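Local coordinates for protein pullulanase (Bacillus acidopullulyticus, PDB 2WAN) that hydrolyses alpha-1,6-glucosidic linkages in pullulan and probably also in branched starch polysaccharides, acting as a debranching glycoside hydrolase, at residues Asp630-Ala633 with Lys634-Asn637; Thr722-Pro725 with Ser726-Ile729; Leu534-Leu537 with Ile538-Leu541. One frame throughout, in Å; residues are numbered along the deposited sequence.

All three contacts lie in or beside the (beta/alpha)8 barrel of the catalytic domain. Along the chain the order is contact 3, contact 1, contact 2. Contact 3 is on helix 529-543, which follows barrel strand 485-488 and precedes strand 547-552. Contact 1 is on helix 629-642, in the crossover between strands 618-621 and 647-650. Contact 2 is the turn that leads into strand 728-730. The centres of contacts 1 and 2 are about 16 Å apart. Contact 3 lies about 27 Å from contact 1 and 29 Å from contact 2, centre to centre. They are separate pieces of one barrel framework: two on outer helices, one entering a strand. Helix 597-614 packs against contacts 1 and 3.

Contact 1 of 3, residues Asp630-Ala633 with Lys634-Asn637; sequences DTMA and KISN. With ACT (acetate ion), chain O.
Ile635 meets Met632 and Thr631 one turn back on the same helix. Ile635 CD1 lies 3.9 Å from Met632 SD and 4.0 Å from Thr631 CG2. The Met632 and Ile635 side chains lie alongside, both heading the same way. The Met632 chain is bent at both CB-CG and CG-SD (chi2 -46°, chi3 -51°), which folds the sulfur and CE back along the Ile635 tip. The backbone between them is regular helix. Ile635 N bonds to Thr631 O at 2.9 Å, and Asn637 N to Ala633 O at 2.9 Å.

Near the start of the helix, one oxygen of an acetate accepts two bonds from Thr631. Thr631 N and Thr631 OG1 each lie 2.9 Å from the acetate O. A chi1 of -64° sets OG1 next to the backbone N, and the two donors converge on one acetate oxygen.

Gln600 of helix 597-614 holds this edge from outside. Its NE2 bonds to Thr631 OG1 and its OE1 to NZ of Lys634, which is extended beyond CG to get there. Val603 and Leu604 of that helix pack on Ile635.

The acetate probably comes from the crystallisation liquor. Amide and hydroxyl donors in the first turn, where the helix dipole is positive, would suit a small anion. The other side is apolar, with Ile635 and Met632 both lying against Phe621 of strand 618-621.

Contact 2 of 3, residues Thr722-Pro725 with Ser726-Ile729; sequences TSAP and SETI. With ACT (acetate ion), chain Q.
Glu727 N bonds back to Ala724 O at 3.0 Å, and Thr728 N bonds back to Pro725 O at 3.3 Å, so two successive three-residue steps form a short 3-10 turn.

The Glu727 side chain reaches back over the chain that enters the turn. Its CG lies beside the backbone N, and the chain is extended beyond it (chi2 173°). This carries the carboxylate to Ser723. Ser723 N donates to Glu727 OE1 at 2.8 Å, in a nearly straight bond of 169°. The approach is from above the carboxylate plane, about 47° out of it. The carboxylate has further partners: OE1 also bonds to Gln671 NE2, and OE2 to Gly673 N. Three donors thus hold a buried acid, and would be expected to stabilise its charged form. Ala724 N, by contrast, is buried with no partner in the model.

The Thr722 methyl fills the apolar side of this arrangement. Thr722 CG2 lies 3.7 Å from Glu727 CB and 3.9 Å from Thr728 CB. The side chains of Thr722 and Glu727 run antiparallel to one another. Thr728 CG2 rests 3.3 Å from Pro725 O.

On the outer side, Ser723 OG donates to an acetate O at 2.7 Å. Lys672 NZ also binds this acetate, which probably came from the crystallisation liquor.

Through backbone hydrogen bonds, Glu727 and Ile729 pair with Val678 of the sixth barrel strand, and Thr728 with Val773 at the eighth. A 3-10 turn starting at Pro725 thus runs straight into strand 728-730, the seventh strand of the (beta/alpha)8 barrel of the alpha-amylase family.

Contact 3 of 3, residues Leu534-Leu537 with Ile538-Leu541; sequences LKQL and IQSL
Gln536 O is gripped twice. Ser540 N donates to it at 2.9 Å as part of the helix, and a water donates to it at 3.0 Å. The same water also donates to Gln539 OE1 at 3.0 Å. It therefore bridges a main-chain carbonyl and the side chain three residues on. Gln539 CG lies opposite its own backbone N (chi1 -178°), and the chain is straight as far as CD. The extended chain takes the amide out from the helix, where OE1 turns back toward the water. The other end of the amide is used as well: Gln539 NE2 bonds to Ala417 O and to a bound glycerol, probably from the crystallisation liquor.

Another face of the helix is apolar. Leu537 and Leu541 run next to each other in a common direction, with Leu537 CD2 3.8 Å from Leu541 CD1. Their first torsions differ (chi1 176° and -74°). Leu537 thus swings CG to the carbonyl side, while Leu541 keeps CG beside its N, and the two branches meet. The Ile538 side chain crosses that of Leu534 at a slant, with Ile538 CD1 4.1 Å from Leu534 CG. Ile538 CG1 also touches Leu537 CD2, at 4.1 Å, which links the two pairs into one apolar patch.

Leu537 and Leu541 lie against barrel strand 485-488, and Leu534 and Ile538 against Tyr614 of helix 597-614. Lys535 NZ forms salt bridges with Glu613 and Asp415.

Seven of these eight residues are buried, and Gln536 is partly exposed. Branched apolar side chains thus pack together on one face, while the buried amide of Gln539 and amine of Lys535 are both met by polar partners.

Contact 1 of 3, residues Asp630-Ala633 with Lys634-Asn637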
loop_
_atom_site.group_PDB
_atom_site.type_symbol
_atom_site.label_atom_id
_atom_site.label_comp_id
_atom_site.label_asym_id
_atom_site.label_seq_id
_atom_site.Cartn_x
_atom_site.Cartn_y
_atom_site.Cartn_z
ATOM N N ASP A 630 10.756 3.967 -0.282
ATOM C CA ASP A 630 11.705 3.903 -1.378
ATOM C C ASP A 630 11.068 3.309 -2.622
ATOM O O ASP A 630 11.236 3.825 -3.728
ATOM C CB ASP A 630 12.945 3.103 -0.959
ATOM C CG ASP A 630 13.826 3.873 0.029
ATOM O OD1 ASP A 630 13.538 5.056 0.308
ATOM O OD2 ASP A 630 14.814 3.288 0.524
ATOM N N THR A 631 10.303 2.243 -2.418
ATOM C CA THR A 631 9.577 1.594 -3.508
ATOM C C THR A 631 8.508 2.498 -4.136
ATOM O O THR A 631 8.423 2.599 -5.362
ATOM C CB THR A 631 8.984 0.257 -3.035
ATOM O OG1 THR A 631 10.063 -0.628 -2.687
ATOM C CG2 THR A 631 8.124 -0.414 -4.128
ATOM N N MET A 632 7.712 3.173 -3.307
ATOM C CA MET A 632 6.668 4.063 -3.836
ATOM C C MET A 632 7.247 5.262 -4.594
ATOM O O MET A 632 6.682 5.723 -5.576
ATOM C CB MET A 632 5.732 4.549 -2.726
ATOM C CG MET A 632 4.848 3.472 -2.087
ATOM S SD MET A 632 4.041 2.365 -3.271
ATOM C CE MET A 632 3.277 3.489 -4.412
ATOM N N ALA A 633 8.372 5.778 -4.105
ATOM C CA ALA A 633 9.063 6.843 -4.807
ATOM C C ALA A 633 9.473 6.363 -6.200
ATOM O O ALA A 633 9.341 7.097 -7.175
ATOM C CB ALA A 633 10.286 7.308 -3.991
ATOM N N LYS A 634 9.970 5.127 -6.293
ATOM C CA LYS A 634 10.404 4.599 -7.597
ATOM C C LYS A 634 9.232 4.339 -8.536
ATOM O O LYS A 634 9.322 4.616 -9.739
ATOM C CB LYS A 634 11.242 3.337 -7.449
ATOM C CG LYS A 634 12.634 3.570 -6.906
ATOM C CD LYS A 634 13.389 2.250 -6.847
ATOM C CE LYS A 634 14.855 2.462 -6.523
ATOM N NZ LYS A 634 15.525 1.134 -6.450
ATOM N N ILE A 635 8.147 3.780 -7.994
ATOM C CA ILE A 635 6.927 3.592 -8.774
ATOM C C ILE A 635 6.462 4.934 -9.336
ATOM O O ILE A 635 6.212 5.066 -10.546
ATOM C CB ILE A 635 5.808 2.927 -7.935
ATOM C CG1 ILE A 635 6.152 1.452 -7.680
ATOM C CG2 ILE A 635 4.411 3.091 -8.626
ATOM C CD1 ILE A 635 5.244 0.762 -6.663
ATOM N N SER A 636 6.343 5.932 -8.462
ATOM C CA SER A 636 5.900 7.266 -8.876
ATOM C C SER A 636 6.825 7.855 -9.947
ATOM O O SER A 636 6.366 8.315 -10.996
ATOM C CB SER A 636 5.809 8.195 -7.649
ATOM O OG SER A 636 5.436 9.503 -8.048
ATOM N N ASN A 637 8.134 7.815 -9.703
ATOM C CA ASN A 637 9.093 8.366 -10.664
ATOM C C ASN A 637 9.049 7.681 -12.035
ATOM O O ASN A 637 9.075 8.354 -13.064
ATOM C CB ASN A 637 10.509 8.363 -10.072
ATOM C CG ASN A 637 10.672 9.364 -8.929
ATOM O OD1 ASN A 637 9.814 10.214 -8.701
ATOM N ND2 ASN A 637 11.772 9.253 -8.197
HETATM C C ACT O . 11.164 -0.145 0.848
HETATM O O ACT O . 10.742 0.527 -0.129
HETATM O OXT ACT O . 11.588 0.472 1.850
HETATM C CH3 ACT O . 11.153 -1.630 0.851
#

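Contact 2 of 3, residues Thr722-Pro725 with Ser726-Ile729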
loop_
_atom_site.group_PDB
_atom_site.type_symbol
_atom_site.label_atom_id
_atom_site.label_comp_id
_atom_site.label_asym_id
_atom_site.label_seq_id
_atom_site.Cartn_x
_atom_site.Cartn_y
_atom_site.Cartn_z
ATOM N N THR A 722 -0.200 16.400 4.932
ATOM C CA THR A 722 0.195 16.559 3.518
ATOM C C THR A 722 1.074 17.769 3.271
ATOM O O THR A 722 1.045 18.729 4.032
ATOM C CB THR A 722 -1.013 16.662 2.538
ATOM O OG1 THR A 722 -1.693 17.906 2.753
ATOM C CG2 THR A 722 -1.970 15.494 2.706
ATOM N N SER A 723 1.856 17.701 2.193
ATOM C CA SER A 723 2.570 18.862 1.667
ATOM C C SER A 723 1.847 19.529 0.510
ATOM O O SER A 723 2.173 20.670 0.135
ATOM C CB SER A 723 3.971 18.449 1.213
ATOM O OG SER A 723 4.755 18.131 2.352
ATOM N N ALA A 724 0.883 18.811 -0.074
ATOM C CA ALA A 724 0.106 19.298 -1.203
ATOM C C ALA A 724 -1.256 18.585 -1.156
ATOM O O ALA A 724 -1.328 17.453 -0.681
ATOM C CB ALA A 724 0.825 18.972 -2.527
ATOM N N PRO A 725 -2.336 19.244 -1.622
ATOM C CA PRO A 725 -3.658 18.608 -1.498
ATOM C C PRO A 725 -3.830 17.324 -2.333
ATOM O O PRO A 725 -4.682 16.487 -2.015
ATOM C CB PRO A 725 -4.627 19.712 -1.971
ATOM C CG PRO A 725 -3.786 20.593 -2.882
ATOM C CD PRO A 725 -2.421 20.580 -2.251
ATOM N N SER A 726 -3.028 17.163 -3.384
ATOM C CA SER A 726 -2.997 15.898 -4.137
ATOM C C SER A 726 -2.612 14.673 -3.306
ATOM O O SER A 726 -2.839 13.544 -3.747
ATOM C CB SER A 726 -2.042 16.018 -5.333
ATOM O OG SER A 726 -0.738 16.345 -4.868
ATOM N N GLU A 727 -2.040 14.884 -2.111
ATOM C CA GLU A 727 -1.608 13.772 -1.253
ATOM C C GLU A 727 -2.687 13.186 -0.349
ATOM O O GLU A 727 -2.436 12.176 0.320
ATOM C CB GLU A 727 -0.395 14.194 -0.394
ATOM C CG GLU A 727 0.776 14.582 -1.285
ATOM C CD GLU A 727 1.941 15.167 -0.507
ATOM O OE1 GLU A 727 1.843 15.270 0.738
ATOM O OE2 GLU A 727 2.946 15.523 -1.153
ATOM N N THR A 728 -3.875 13.805 -0.329
ATOM C CA THR A 728 -4.974 13.272 0.473
ATOM C C THR A 728 -6.129 12.805 -0.402
ATOM O O THR A 728 -6.651 13.570 -1.237
ATOM C CB THR A 728 -5.489 14.273 1.571
ATOM O OG1 THR A 728 -6.586 13.673 2.276
ATOM C CG2 THR A 728 -5.963 15.628 0.947
ATOM N N ILE A 729 -6.513 11.546 -0.199
ATOM C CA ILE A 729 -7.737 10.987 -0.791
ATOM C C ILE A 729 -8.847 11.086 0.262
ATOM O O ILE A 729 -8.880 10.315 1.227
ATOM C CB ILE A 729 -7.550 9.521 -1.246
ATOM C CG1 ILE A 729 -6.208 9.326 -1.978
ATOM C CG2 ILE A 729 -8.780 9.047 -2.115
ATOM C CD1 ILE A 729 -6.026 10.187 -3.260
HETATM C C ACT Q . 5.378 20.125 5.080
HETATM O O ACT Q . 4.331 19.640 4.603
HETATM O OXT ACT Q . 6.208 19.304 5.522
HETATM C CH3 ACT Q . 5.614 21.602 5.136
#

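Contact 3 of 3, residues Leu534-Leu537 with Ile538-Leu541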
loop_
_atom_site.group_PDB
_atom_site.type_symbol
_atom_site.label_atom_id
_atom_site.label_comp_id
_atom_site.label_asym_id
_atom_site.label_seq_id
_atom_site.Cartn_x
_atom_site.Cartn_y
_atom_site.Cartn_z
ATOM N N LEU A 534 -11.012 -6.800 -21.206
ATOM C CA LEU A 534 -10.617 -5.758 -20.259
ATOM C C LEU A 534 -10.150 -4.518 -21.007
ATOM O O LEU A 534 -10.470 -3.391 -20.616
ATOM C CB LEU A 534 -9.561 -6.272 -19.273
ATOM C CG LEU A 534 -9.006 -5.259 -18.242
ATOM C CD1 LEU A 534 -10.118 -4.531 -17.440
ATOM C CD2 LEU A 534 -8.008 -5.909 -17.293
ATOM N N LYS A 535 -9.417 -4.723 -22.101
ATOM C CA LYS A 535 -9.061 -3.571 -22.938
ATOM C C LYS A 535 -10.314 -2.866 -23.446
ATOM O O LYS A 535 -10.329 -1.641 -23.518
ATOM C CB LYS A 535 -8.153 -3.977 -24.119
ATOM C CG LYS A 535 -6.758 -4.385 -23.703
ATOM C CD LYS A 535 -5.932 -4.885 -24.913
ATOM C CE LYS A 535 -4.505 -5.193 -24.459
ATOM N NZ LYS A 535 -3.735 -5.909 -25.535
ATOM N N GLN A 536 -11.361 -3.629 -23.808
ATOM C CA GLN A 536 -12.602 -3.016 -24.290
ATOM C C GLN A 536 -13.279 -2.211 -23.195
ATOM O O GLN A 536 -13.824 -1.152 -23.472
ATOM C CB GLN A 536 -13.555 -4.071 -24.867
ATOM C CG GLN A 536 -13.031 -4.634 -26.183
ATOM C CD GLN A 536 -13.875 -5.788 -26.702
ATOM O OE1 GLN A 536 -13.840 -6.893 -26.167
ATOM N NE2 GLN A 536 -14.618 -5.535 -27.763
ATOM N N LEU A 537 -13.235 -2.711 -21.958
ATOM C CA LEU A 537 -13.750 -1.925 -20.809
ATOM C C LEU A 537 -13.036 -0.560 -20.724
ATOM O O LEU A 537 -13.676 0.502 -20.637
ATOM C CB LEU A 537 -13.589 -2.698 -19.495
ATOM C CG LEU A 537 -13.988 -2.014 -18.168
ATOM C CD1 LEU A 537 -14.258 -3.070 -17.091
ATOM C CD2 LEU A 537 -12.909 -1.060 -17.629
ATOM N N ILE A 538 -11.710 -0.610 -20.732
ATOM C CA ILE A 538 -10.877 0.596 -20.631
ATOM C C ILE A 538 -11.122 1.529 -21.823
ATOM O O ILE A 538 -11.305 2.737 -21.646
ATOM C CB ILE A 538 -9.394 0.193 -20.496
ATOM C CG1 ILE A 538 -9.190 -0.550 -19.172
ATOM C CG2 ILE A 538 -8.435 1.422 -20.626
ATOM C CD1 ILE A 538 -7.907 -1.404 -19.149
ATOM N N GLN A 539 -11.152 0.963 -23.021
ATOM C CA GLN A 539 -11.446 1.735 -24.233
ATOM C C GLN A 539 -12.782 2.472 -24.139
ATOM O O GLN A 539 -12.889 3.668 -24.506
ATOM C CB GLN A 539 -11.428 0.796 -25.447
ATOM C CG GLN A 539 -11.663 1.448 -26.784
ATOM C CD GLN A 539 -11.589 0.428 -27.912
ATOM O OE1 GLN A 539 -12.110 -0.699 -27.802
ATOM N NE2 GLN A 539 -10.965 0.821 -29.007
ATOM N N SER A 540 -13.797 1.761 -23.650
ATOM C CA SER A 540 -15.154 2.296 -23.536
ATOM C C SER A 540 -15.211 3.481 -22.586
ATOM O O SER A 540 -15.816 4.501 -22.889
ATOM C CB SER A 540 -16.124 1.218 -23.025
ATOM O OG SER A 540 -17.433 1.752 -22.867
ATOM N N LEU A 541 -14.595 3.310 -21.419
ATOM C CA LEU A 541 -14.585 4.355 -20.396
ATOM C C LEU A 541 -13.819 5.574 -20.929
ATOM O O LEU A 541 -14.307 6.698 -20.797
ATOM C CB LEU A 541 -14.034 3.849 -19.062
ATOM C CG LEU A 541 -15.001 2.915 -18.280
ATOM C CD1 LEU A 541 -14.354 2.351 -17.042
ATOM C CD2 LEU A 541 -16.312 3.662 -17.906
HETATM O O HOH W 1 -14.730 -0.894 -26.372
#